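Local coordinates for protein NAD-dependent aldehyde dehydrogenase (Sinorhizobium meliloti, PDB 3U4J) that probably oxidises aldehydes using NAD or NADP as electron acceptor, and binds calcium in the crystal, at residues Ile343-Glu349 / Leu382-Pro386; Ala361-Ala367 / Asp395-Ala399; Leu107-Leu111 / Asp335-Glu339; Leu285-Ala289 / Ala319-Leu324. Residue numbers count along the deposited sequence, not the author numbering.

Interaction 1. Residues Ile343-Glu349 / Leu382-Pro386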
loop_
_atom_site.group_PDB
_atom_site.type_symbol
_atom_site.label_atom_id
_atom_site.label_comp_id
_atom_site.label_asym_id
_atom_site.label_seq_id
_atom_site.Cartn_x
_atom_site.Cartn_y
_atom_site.Cartn_z
ATOM N N ILE A 343 21.619 2.189 -35.387
ATOM C CA ILE A 343 21.291 0.774 -35.455
ATOM C C ILE A 343 22.596 0.008 -35.703
ATOM O O ILE A 343 23.336 0.335 -36.614
ATOM C CB ILE A 343 20.299 0.450 -36.600
ATOM C CG1 ILE A 343 19.015 1.276 -36.493
ATOM C CG2 ILE A 343 19.969 -1.086 -36.658
ATOM C CD1 ILE A 343 18.214 1.281 -37.768
ATOM N N GLY A 344 22.876 -0.992 -34.871
ATOM C CA GLY A 344 24.144 -1.725 -34.951
ATOM C C GLY A 344 24.061 -3.108 -35.574
ATOM O O GLY A 344 23.355 -3.316 -36.569
ATOM N N ALA A 345 24.800 -4.049 -34.997
ATOM C CA ALA A 345 25.067 -5.324 -35.660
ATOM C C ALA A 345 24.122 -6.406 -35.170
ATOM O O ALA A 345 23.549 -6.282 -34.077
ATOM C CB ALA A 345 26.555 -5.741 -35.412
HETATM N N MSE A 346 23.963 -7.461 -35.972
HETATM C CA MSE A 346 23.340 -8.705 -35.521
HETATM C C MSE A 346 24.317 -9.393 -34.554
HETATM O O MSE A 346 25.538 -9.339 -34.763
HETATM C CB MSE A 346 23.083 -9.670 -36.701
HETATM C CG MSE A 346 22.061 -9.236 -37.749
HETATM SE SE MSE A 346 20.208 -9.161 -37.031
HETATM C CE MSE A 346 20.321 -7.345 -36.392
ATOM N N ILE A 347 23.790 -10.067 -33.534
ATOM C CA ILE A 347 24.639 -10.651 -32.485
ATOM C C ILE A 347 25.595 -11.765 -33.000
ATOM O O ILE A 347 26.728 -11.904 -32.502
ATOM C CB ILE A 347 23.792 -11.181 -31.308
ATOM C CG1 ILE A 347 24.659 -11.365 -30.052
ATOM C CG2 ILE A 347 23.054 -12.488 -31.685
ATOM C CD1 ILE A 347 25.074 -10.065 -29.380
ATOM N N SER A 348 25.140 -12.546 -33.988
ATOM C CA SER A 348 25.941 -13.669 -34.462
ATOM C C SER A 348 25.579 -14.022 -35.902
ATOM O O SER A 348 24.559 -13.560 -36.427
ATOM C CB SER A 348 25.786 -14.899 -33.564
ATOM O OG SER A 348 24.511 -15.496 -33.752
ATOM N N GLU A 349 26.433 -14.811 -36.546
ATOM C CA GLU A 349 26.126 -15.260 -37.910
ATOM C C GLU A 349 24.893 -16.178 -37.872
ATOM O O GLU A 349 24.024 -16.071 -38.733
ATOM C CB GLU A 349 27.356 -15.954 -38.552
ATOM C CG GLU A 349 27.075 -16.656 -39.899
ATOM C CD GLU A 349 26.916 -15.697 -41.084
ATOM O OE1 GLU A 349 27.702 -14.733 -41.200
ATOM O OE2 GLU A 349 26.003 -15.921 -41.926
ATOM N N LEU A 382 28.581 -8.193 -39.113
ATOM C CA LEU A 382 27.231 -8.758 -39.181
ATOM C C LEU A 382 26.176 -7.651 -39.165
ATOM O O LEU A 382 25.879 -7.057 -38.113
ATOM C CB LEU A 382 27.008 -9.760 -38.049
ATOM C CG LEU A 382 28.066 -10.857 -37.872
ATOM C CD1 LEU A 382 28.017 -11.531 -36.487
ATOM C CD2 LEU A 382 27.964 -11.890 -38.988
ATOM N N TYR A 383 25.634 -7.345 -40.336
ATOM C CA TYR A 383 24.637 -6.289 -40.434
ATOM C C TYR A 383 23.467 -6.722 -41.302
ATOM O O TYR A 383 23.670 -7.300 -42.387
ATOM C CB TYR A 383 25.258 -5.026 -41.013
ATOM C CG TYR A 383 26.415 -4.494 -40.183
ATOM C CD1 TYR A 383 26.179 -3.749 -39.031
ATOM C CD2 TYR A 383 27.742 -4.733 -40.568
ATOM C CE1 TYR A 383 27.253 -3.247 -38.267
ATOM C CE2 TYR A 383 28.816 -4.252 -39.819
ATOM C CZ TYR A 383 28.556 -3.498 -38.664
ATOM O OH TYR A 383 29.593 -3.011 -37.920
ATOM N N TYR A 384 22.255 -6.418 -40.836
ATOM C CA TYR A 384 21.049 -6.732 -41.588
ATOM C C TYR A 384 20.314 -5.437 -41.906
ATOM O O TYR A 384 20.185 -4.574 -41.048
ATOM C CB TYR A 384 20.164 -7.742 -40.836
ATOM C CG TYR A 384 19.261 -8.476 -41.802
ATOM C CD1 TYR A 384 19.686 -9.661 -42.409
ATOM C CD2 TYR A 384 18.032 -7.940 -42.181
ATOM C CE1 TYR A 384 18.886 -10.324 -43.372
ATOM C CE2 TYR A 384 17.219 -8.592 -43.116
ATOM C CZ TYR A 384 17.658 -9.777 -43.703
ATOM O OH TYR A 384 16.871 -10.408 -44.619
ATOM N N ALA A 385 19.865 -5.276 -43.150
ATOM C CA ALA A 385 19.237 -4.026 -43.555
ATOM C C ALA A 385 17.889 -3.798 -42.851
ATOM O O ALA A 385 17.164 -4.745 -42.609
ATOM C CB ALA A 385 19.028 -4.022 -45.059
ATOM N N PRO A 386 17.558 -2.537 -42.521
ATOM C CA PRO A 386 16.209 -2.249 -42.061
ATOM C C PRO A 386 15.185 -2.777 -43.068
ATOM O O PRO A 386 15.286 -2.496 -44.286
ATOM C CB PRO A 386 16.177 -0.724 -42.023
ATOM C CG PRO A 386 17.565 -0.350 -41.703
ATOM C CD PRO A 386 18.415 -1.334 -42.466
HETATM O O HOH W 1 22.002 -4.840 -38.596
#

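Interaction 2. Residues Ala361-Ala367 / Asp395-Ala399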
loop_
_atom_site.group_PDB
_atom_site.type_symbol
_atom_site.label_atom_id
_atom_site.label_comp_id
_atom_site.label_asym_id
_atom_site.label_seq_id
_atom_site.Cartn_x
_atom_site.Cartn_y
_atom_site.Cartn_z
ATOM N N ALA A 361 10.982 -16.575 -45.703
ATOM C CA ALA A 361 9.645 -17.117 -45.463
ATOM C C ALA A 361 8.525 -16.099 -45.730
ATOM O O ALA A 361 7.484 -16.452 -46.315
ATOM C CB ALA A 361 9.529 -17.691 -44.062
ATOM N N GLY A 362 8.725 -14.854 -45.304
ATOM C CA GLY A 362 7.748 -13.787 -45.558
ATOM C C GLY A 362 7.477 -13.566 -47.043
ATOM O O GLY A 362 6.337 -13.402 -47.451
ATOM N N ILE A 363 8.529 -13.545 -47.844
ATOM C CA ILE A 363 8.398 -13.399 -49.304
ATOM C C ILE A 363 7.612 -14.593 -49.891
ATOM O O ILE A 363 6.699 -14.410 -50.715
ATOM C CB ILE A 363 9.802 -13.243 -49.963
ATOM C CG1 ILE A 363 10.539 -12.040 -49.347
ATOM C CG2 ILE A 363 9.702 -13.091 -51.521
ATOM C CD1 ILE A 363 12.065 -12.057 -49.513
ATOM N N THR A 364 7.932 -15.806 -49.448
ATOM C CA THR A 364 7.255 -16.985 -50.002
ATOM C C THR A 364 5.776 -17.029 -49.600
ATOM O O THR A 364 4.945 -17.568 -50.336
ATOM C CB THR A 364 7.957 -18.327 -49.667
ATOM O OG1 THR A 364 7.701 -18.670 -48.316
ATOM C CG2 THR A 364 9.447 -18.273 -49.903
ATOM N N SER A 365 5.449 -16.430 -48.449
ATOM C CA SER A 365 4.077 -16.325 -47.978
ATOM C C SER A 365 3.270 -15.347 -48.833
ATOM O O SER A 365 2.062 -15.343 -48.762
ATOM C CB SER A 365 4.031 -15.846 -46.506
ATOM O OG SER A 365 4.565 -16.798 -45.596
ATOM N N GLY A 366 3.941 -14.494 -49.601
ATOM C CA GLY A 366 3.256 -13.497 -50.438
ATOM C C GLY A 366 3.188 -12.096 -49.857
ATOM O O GLY A 366 2.446 -11.258 -50.345
ATOM N N ALA A 367 3.944 -11.842 -48.789
ATOM C CA ALA A 367 3.976 -10.516 -48.187
ATOM C C ALA A 367 4.777 -9.589 -49.091
ATOM O O ALA A 367 5.675 -10.019 -49.789
ATOM C CB ALA A 367 4.585 -10.576 -46.797
ATOM N N ASP A 395 -2.038 -15.263 -40.497
ATOM C CA ASP A 395 -1.642 -16.672 -40.628
ATOM C C ASP A 395 -0.165 -16.858 -41.011
ATOM O O ASP A 395 0.350 -17.973 -40.954
ATOM C CB ASP A 395 -2.509 -17.357 -41.694
ATOM C CG ASP A 395 -2.418 -16.656 -43.041
ATOM O OD1 ASP A 395 -2.554 -15.409 -43.086
ATOM O OD2 ASP A 395 -2.196 -17.347 -44.052
HETATM N N MSE A 396 0.512 -15.786 -41.422
HETATM C CA MSE A 396 1.886 -15.927 -41.899
HETATM C C MSE A 396 2.844 -16.082 -40.737
HETATM O O MSE A 396 2.689 -15.420 -39.707
HETATM C CB MSE A 396 2.317 -14.726 -42.756
HETATM C CG MSE A 396 1.522 -14.551 -44.038
HETATM SE SE MSE A 396 2.136 -12.930 -44.943
HETATM C CE MSE A 396 0.885 -12.864 -46.477
ATOM N N SER A 397 3.850 -16.932 -40.920
ATOM C CA SER A 397 4.897 -17.093 -39.916
ATOM C C SER A 397 5.524 -15.748 -39.490
ATOM O O SER A 397 5.856 -15.584 -38.317
ATOM C CB SER A 397 5.967 -18.078 -40.390
ATOM O OG SER A 397 6.755 -17.498 -41.416
ATOM N N ILE A 398 5.670 -14.786 -40.408
ATOM C CA ILE A 398 6.237 -13.476 -40.015
ATOM C C ILE A 398 5.294 -12.592 -39.164
ATOM O O ILE A 398 5.764 -11.660 -38.493
ATOM C CB ILE A 398 6.811 -12.652 -41.190
ATOM C CG1 ILE A 398 5.707 -12.252 -42.186
ATOM C CG2 ILE A 398 7.999 -13.385 -41.849
ATOM C CD1 ILE A 398 6.059 -11.002 -42.986
ATOM N N ALA A 399 3.987 -12.859 -39.206
ATOM C CA ALA A 399 3.054 -12.208 -38.276
ATOM C C ALA A 399 3.101 -12.877 -36.906
ATOM O O ALA A 399 2.827 -12.249 -35.910
ATOM C CB ALA A 399 1.619 -12.220 -38.811
HETATM O O HOH W 2 5.828 -15.801 -43.338
#

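Interaction 3. Residues Leu107-Leu111 / Asp335-Glu339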
loop_
_atom_site.group_PDB
_atom_site.type_symbol
_atom_site.label_atom_id
_atom_site.label_comp_id
_atom_site.label_asym_id
_atom_site.label_seq_id
_atom_site.Cartn_x
_atom_site.Cartn_y
_atom_site.Cartn_z
ATOM N N LEU A 107 31.654 1.131 -23.794
ATOM C CA LEU A 107 32.527 0.547 -24.820
ATOM C C LEU A 107 32.503 -0.996 -24.814
ATOM O O LEU A 107 32.402 -1.632 -25.874
ATOM C CB LEU A 107 33.959 1.100 -24.716
ATOM C CG LEU A 107 34.960 0.531 -25.755
ATOM C CD1 LEU A 107 34.533 0.833 -27.233
ATOM C CD2 LEU A 107 36.369 1.036 -25.482
ATOM N N ILE A 108 32.589 -1.597 -23.630
ATOM C CA ILE A 108 32.471 -3.058 -23.505
ATOM C C ILE A 108 31.156 -3.535 -24.173
ATOM O O ILE A 108 31.185 -4.410 -25.038
ATOM C CB ILE A 108 32.562 -3.517 -22.031
ATOM C CG1 ILE A 108 33.916 -3.147 -21.436
ATOM C CG2 ILE A 108 32.362 -5.078 -21.886
ATOM C CD1 ILE A 108 34.009 -3.548 -19.942
ATOM N N GLU A 109 30.023 -2.922 -23.797
ATOM C CA GLU A 109 28.711 -3.348 -24.282
ATOM C C GLU A 109 28.678 -3.226 -25.787
ATOM O O GLU A 109 28.163 -4.100 -26.465
ATOM C CB GLU A 109 27.560 -2.469 -23.745
ATOM C CG GLU A 109 27.015 -2.775 -22.370
ATOM C CD GLU A 109 26.272 -4.104 -22.220
ATOM O OE1 GLU A 109 25.009 -4.112 -22.126
ATOM O OE2 GLU A 109 26.971 -5.123 -22.137
ATOM N N SER A 110 29.202 -2.117 -26.296
ATOM C CA SER A 110 29.197 -1.848 -27.739
ATOM C C SER A 110 29.975 -2.924 -28.504
ATOM O O SER A 110 29.491 -3.503 -29.502
ATOM C CB SER A 110 29.801 -0.464 -28.015
ATOM O OG SER A 110 29.763 -0.171 -29.393
ATOM N N LEU A 111 31.190 -3.181 -28.032
ATOM C CA LEU A 111 32.058 -4.157 -28.677
ATOM C C LEU A 111 31.496 -5.585 -28.635
ATOM O O LEU A 111 31.581 -6.311 -29.619
ATOM C CB LEU A 111 33.441 -4.113 -28.027
ATOM C CG LEU A 111 34.317 -2.893 -28.355
ATOM C CD1 LEU A 111 35.613 -2.905 -27.480
ATOM C CD2 LEU A 111 34.635 -2.877 -29.829
ATOM N N ASP A 335 28.663 0.617 -38.189
ATOM C CA ASP A 335 29.735 0.647 -37.209
ATOM C C ASP A 335 29.262 1.035 -35.792
ATOM O O ASP A 335 28.984 2.210 -35.542
ATOM C CB ASP A 335 30.814 1.630 -37.667
ATOM C CG ASP A 335 32.095 1.544 -36.816
ATOM O OD1 ASP A 335 32.134 0.760 -35.827
ATOM O OD2 ASP A 335 33.060 2.271 -37.137
ATOM N N PRO A 336 29.193 0.053 -34.870
ATOM C CA PRO A 336 28.756 0.385 -33.505
ATOM C C PRO A 336 29.627 1.418 -32.795
ATOM O O PRO A 336 29.157 2.056 -31.860
ATOM C CB PRO A 336 28.762 -0.961 -32.776
ATOM C CG PRO A 336 28.656 -2.006 -33.890
ATOM C CD PRO A 336 29.418 -1.395 -35.044
ATOM N N LEU A 337 30.871 1.610 -33.239
ATOM C CA LEU A 337 31.789 2.538 -32.574
ATOM C C LEU A 337 31.616 3.964 -33.054
ATOM O O LEU A 337 32.196 4.885 -32.471
ATOM C CB LEU A 337 33.252 2.111 -32.776
ATOM C CG LEU A 337 33.629 0.782 -32.117
ATOM C CD1 LEU A 337 35.122 0.506 -32.315
ATOM C CD2 LEU A 337 33.279 0.837 -30.616
ATOM N N ASN A 338 30.832 4.151 -34.122
ATOM C CA ASN A 338 30.561 5.509 -34.617
ATOM C C ASN A 338 29.433 6.166 -33.827
ATOM O O ASN A 338 28.377 5.570 -33.641
ATOM C CB ASN A 338 30.210 5.473 -36.103
ATOM C CG ASN A 338 30.351 6.827 -36.755
ATOM O OD1 ASN A 338 29.717 7.800 -36.330
ATOM N ND2 ASN A 338 31.179 6.899 -37.807
ATOM N N GLU A 339 29.657 7.394 -33.377
ATOM C CA GLU A 339 28.680 8.130 -32.554
ATOM C C GLU A 339 27.376 8.440 -33.300
ATOM O O GLU A 339 26.351 8.640 -32.670
ATOM C CB GLU A 339 29.290 9.446 -32.037
ATOM C CG GLU A 339 30.430 9.249 -31.007
ATOM C CD GLU A 339 29.934 8.756 -29.651
ATOM O OE1 GLU A 339 28.722 8.922 -29.324
ATOM O OE2 GLU A 339 30.760 8.214 -28.894
#

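Interaction 4. Residues Leu285-Ala289 / Ala319-Leu324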
loop_
_atom_site.group_PDB
_atom_site.type_symbol
_atom_site.label_atom_id
_atom_site.label_comp_id
_atom_site.label_asym_id
_atom_site.label_seq_id
_atom_site.Cartn_x
_atom_site.Cartn_y
_atom_site.Cartn_z
ATOM N N LEU A 285 0.679 11.837 -36.725
ATOM C CA LEU A 285 1.326 11.001 -37.722
ATOM C C LEU A 285 2.857 11.059 -37.695
ATOM O O LEU A 285 3.505 10.022 -37.811
ATOM C CB LEU A 285 0.837 11.367 -39.115
ATOM C CG LEU A 285 0.874 10.216 -40.121
ATOM C CD1 LEU A 285 -0.203 9.185 -39.750
ATOM C CD2 LEU A 285 0.608 10.754 -41.514
ATOM N N ASP A 286 3.431 12.249 -37.546
ATOM C CA ASP A 286 4.898 12.362 -37.519
ATOM C C ASP A 286 5.470 11.639 -36.306
ATOM O O ASP A 286 6.495 10.960 -36.410
ATOM C CB ASP A 286 5.368 13.831 -37.551
ATOM C CG ASP A 286 5.048 14.526 -38.897
ATOM O OD1 ASP A 286 4.763 15.752 -38.905
ATOM O OD2 ASP A 286 5.055 13.827 -39.934
ATOM N N ALA A 287 4.806 11.795 -35.160
ATOM C CA ALA A 287 5.242 11.127 -33.936
ATOM C C ALA A 287 5.096 9.604 -34.033
ATOM O O ALA A 287 5.999 8.855 -33.645
ATOM C CB ALA A 287 4.481 11.672 -32.743
ATOM N N ALA A 288 3.947 9.155 -34.539
ATOM C CA ALA A 288 3.664 7.740 -34.717
ATOM C C ALA A 288 4.681 7.106 -35.668
ATOM O O ALA A 288 5.202 6.028 -35.394
ATOM C CB ALA A 288 2.228 7.516 -35.200
ATOM N N ALA A 289 4.977 7.783 -36.777
ATOM C CA ALA A 289 5.944 7.269 -37.763
ATOM C C ALA A 289 7.347 7.053 -37.145
ATOM O O ALA A 289 7.970 6.025 -37.361
ATOM C CB ALA A 289 6.027 8.221 -38.965
ATOM N N ALA A 319 -0.210 7.441 -45.574
ATOM C CA ALA A 319 0.504 8.587 -45.030
ATOM C C ALA A 319 1.570 8.149 -44.014
ATOM O O ALA A 319 2.652 8.750 -43.938
ATOM C CB ALA A 319 -0.459 9.601 -44.416
ATOM N N LEU A 320 1.270 7.088 -43.264
ATOM C CA LEU A 320 2.177 6.626 -42.208
ATOM C C LEU A 320 3.359 5.907 -42.853
ATOM O O LEU A 320 4.493 6.187 -42.510
ATOM C CB LEU A 320 1.469 5.706 -41.202
ATOM C CG LEU A 320 2.307 5.263 -39.994
ATOM C CD1 LEU A 320 2.406 6.410 -38.958
ATOM C CD2 LEU A 320 1.664 4.064 -39.353
HETATM N N MSE A 321 3.072 5.008 -43.791
HETATM C CA MSE A 321 4.103 4.270 -44.540
HETATM C C MSE A 321 5.111 5.192 -45.229
HETATM O O MSE A 321 6.311 4.973 -45.142
HETATM C CB MSE A 321 3.449 3.326 -45.565
HETATM C CG MSE A 321 4.393 2.307 -46.189
HETATM SE SE MSE A 321 5.347 1.199 -44.806
HETATM C CE MSE A 321 3.882 -0.003 -44.314
ATOM N N GLU A 322 4.612 6.228 -45.905
ATOM C CA GLU A 322 5.468 7.237 -46.566
ATOM C C GLU A 322 6.460 7.886 -45.574
ATOM O O GLU A 322 7.636 8.093 -45.882
ATOM C CB GLU A 322 4.551 8.295 -47.206
ATOM C CG GLU A 322 5.147 9.182 -48.266
ATOM C CD GLU A 322 4.067 10.098 -48.887
ATOM O OE1 GLU A 322 3.081 9.568 -49.471
ATOM O OE2 GLU A 322 4.197 11.345 -48.779
ATOM N N ARG A 323 5.979 8.214 -44.379
ATOM C CA ARG A 323 6.833 8.819 -43.344
ATOM C C ARG A 323 7.819 7.792 -42.757
ATOM O O ARG A 323 9.004 8.094 -42.562
ATOM C CB ARG A 323 5.965 9.462 -42.256
ATOM C CG ARG A 323 5.513 10.868 -42.660
ATOM C CD ARG A 323 4.257 11.382 -41.957
ATOM N NE ARG A 323 3.579 12.270 -42.908
ATOM C CZ ARG A 323 2.579 13.102 -42.635
ATOM N NH1 ARG A 323 2.096 13.210 -41.406
ATOM N NH2 ARG A 323 2.066 13.843 -43.610
ATOM N N LEU A 324 7.319 6.584 -42.507
ATOM C CA LEU A 324 8.141 5.493 -41.970
ATOM C C LEU A 324 9.280 5.120 -42.922
ATOM O O LEU A 324 10.417 4.960 -42.505
ATOM C CB LEU A 324 7.286 4.273 -41.697
ATOM C CG LEU A 324 8.088 3.021 -41.313
ATOM C CD1 LEU A 324 8.845 3.225 -39.975
ATOM C CD2 LEU A 324 7.177 1.841 -41.252
#

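Interaction 1. Residues Ile343-Glu349 / Leu382-Pro386
The loop 343-349 and segment 382-386, which begins strand 383-390, meet with end-to-end directions 133° apart in the alpha/beta domain of the aldehyde dehydrogenase fold that carries the catalytic cysteine in this family. One direct backbone hydrogen bond joins them, from Met346 N to Leu382 O (2.9 Å). Beside it a water bridges the backbones, donating to Gly344 O (2.9 Å) and accepting from Tyr384 N (2.8 Å). Small Ala345 lets the chains come close, its CB 3.1 Å from Leu382 O and 3.9 Å from Tyr383 CE1. Met346, present as selenomethionine, turns its unbranched side chain toward the strand, CB 4.2 Å from Leu382 CB and CG 3.9 Å from Tyr384 CB. Leu382 is the most covered residue; it lies along the turn into the helix, where Ser348 caps His351 N. The two tyrosines send their hydroxyls elsewhere, Tyr383 to Gly46 and Tyr384 to His356. The carboxylate of Glu349 is salt-bridged to Arg375, and Leu382 CD2 packs beside it, 3.6 Å from Glu349 OE1.

Interaction 2. Residues Ala361-Ala367 / Asp395-Ala399
Met396, a selenomethionine at the N-cap position of helix 397-400, begins the contact with the end of helix 349-364. Its side chain, extended beyond CB (chi2 and chi3 both t), runs along the turn that closes that helix, reaching from Ser365 to Ala367 as a long unbranched chain can: CG lies 3.8 Å from Ser365 CB, CE 3.6 Å from Ser365 O and SE 3.9 Å from Ala367 CB. The turn is a Schellman motif, with Ala367 N bonded to Gly362 O (3.2 Å) and Gly366 N to Ile363 O (3.0 Å); Gly366 takes a positive phi of 99°, at which a side chain would collide with the preceding carbonyl. Next, Ser397 sets its OG 3.8 Å from Ala361 CB. Ile398 then turns its branched side chain inward, CG2 3.7 Å from Gly362 CA and CD1 4.1 Å from Ala367 CB; a CB on Gly362 would crowd that methyl. Ile398 N donates to a water 3.1 Å away that is hydrogen-bonded to Ser365 OG at 2.8 Å. Beneath the two helices runs strand 383-390, whose Phe389 touches both Ala367 and Ile398, while Ile398 O accepts from Lys274 and Ser409, the latter on strand 407-413.

Interaction 3. Residues Leu107-Leu111 / Asp335-Glu339
Leu337 reaches across to helix 102-113 and sets its CD2 methyl among three residues of one helix face, 3.6 Å from Leu107 CD1, 3.9 Å from Ser110 OG and 4.0 Å from Leu111 CD2. It sits in a type I beta turn, Asp335 to Asn338, closed by Asn338 N to Asp335 O (3.0 Å). Within it Asp335 forms an Asx turn, and Pro336, with phi held near -59°, fits the turn's second position. The contact thus packs the turn after strand 333-334 on helix 102-113, beside the calcium site. Leu107 and Leu111 stand one helical turn apart, so both can flank the incoming methyl. Between them Ser110, small enough for close approach, places OG 3.6 Å from Pro336 CB while hydrogen-bonding to Lys115. The Leu337 side chain is about 4 Å from that of Leu17, a calcium-binding residue, at the nearest atoms. Inside the turn itself, Leu337 N donates to Asp335 OD1 at 3.0 Å.

Interaction 4. Residues Leu285-Ala289 / Ala319-Leu324
Leu320 forms the apolar centre, its CD1 methyl 3.9 Å from Leu285 CD1, 3.9 Å from Ala288 CB and 4.0 Å from Ala289 CB. Alanines suit the close approach: the axes of segments 285-289 and 319-324 come within 9.1 Å at a signed crossing angle of -56°, and Ala289 and Leu324 bring their CA atoms to 5.1 Å. Around this core, Leu285 covers Ala319, with CD2 3.3 Å from Ala319 CB, and Ala289 CB packs 3.5 Å from Arg323 CB. At the exposed margin the aliphatic part of Arg323 carries its charge out past Ala289 toward Asp286. Asp286 OD2 and Arg323 NH1 make a salt bridge of 3.4 Å, but the oxygen stands well out of the guanidinium plane, so the attraction is one of charge, and the placement of NH1 is less certain. Helix 285-297 is the connection of a beta-alpha-beta crossover between parallel strands 275-279 and 307-313, and both helices lie against that sheet: Ala288 touches Val279, Leu320 adds Leu310 and Val312, and Leu324 reaches Leu408 on strand 407-413.

How the interactions relate
From the N terminus, interaction 3 opens first: helix 102-113 meets the loop at 335-339, closing a loop of 223 intervening residues. Nested inside it, interaction 4 pairs helices 285-297 and 317-330 across an intervening strand. Once interaction 3 has closed, interactions 1 and 2 follow and cross, because 361-367 lies between the segments of interaction 1 while 382-386 lies between those of interaction 2. Helix 349-364 thus starts at one contact and ends at the other, and strand 383-390 runs between them. Interactions 1 and 3 touch, Tyr383 OH lying 3.3 Å from Pro336 CD; interactions 2 and 4 stand apart, centres about 23 Å from each other.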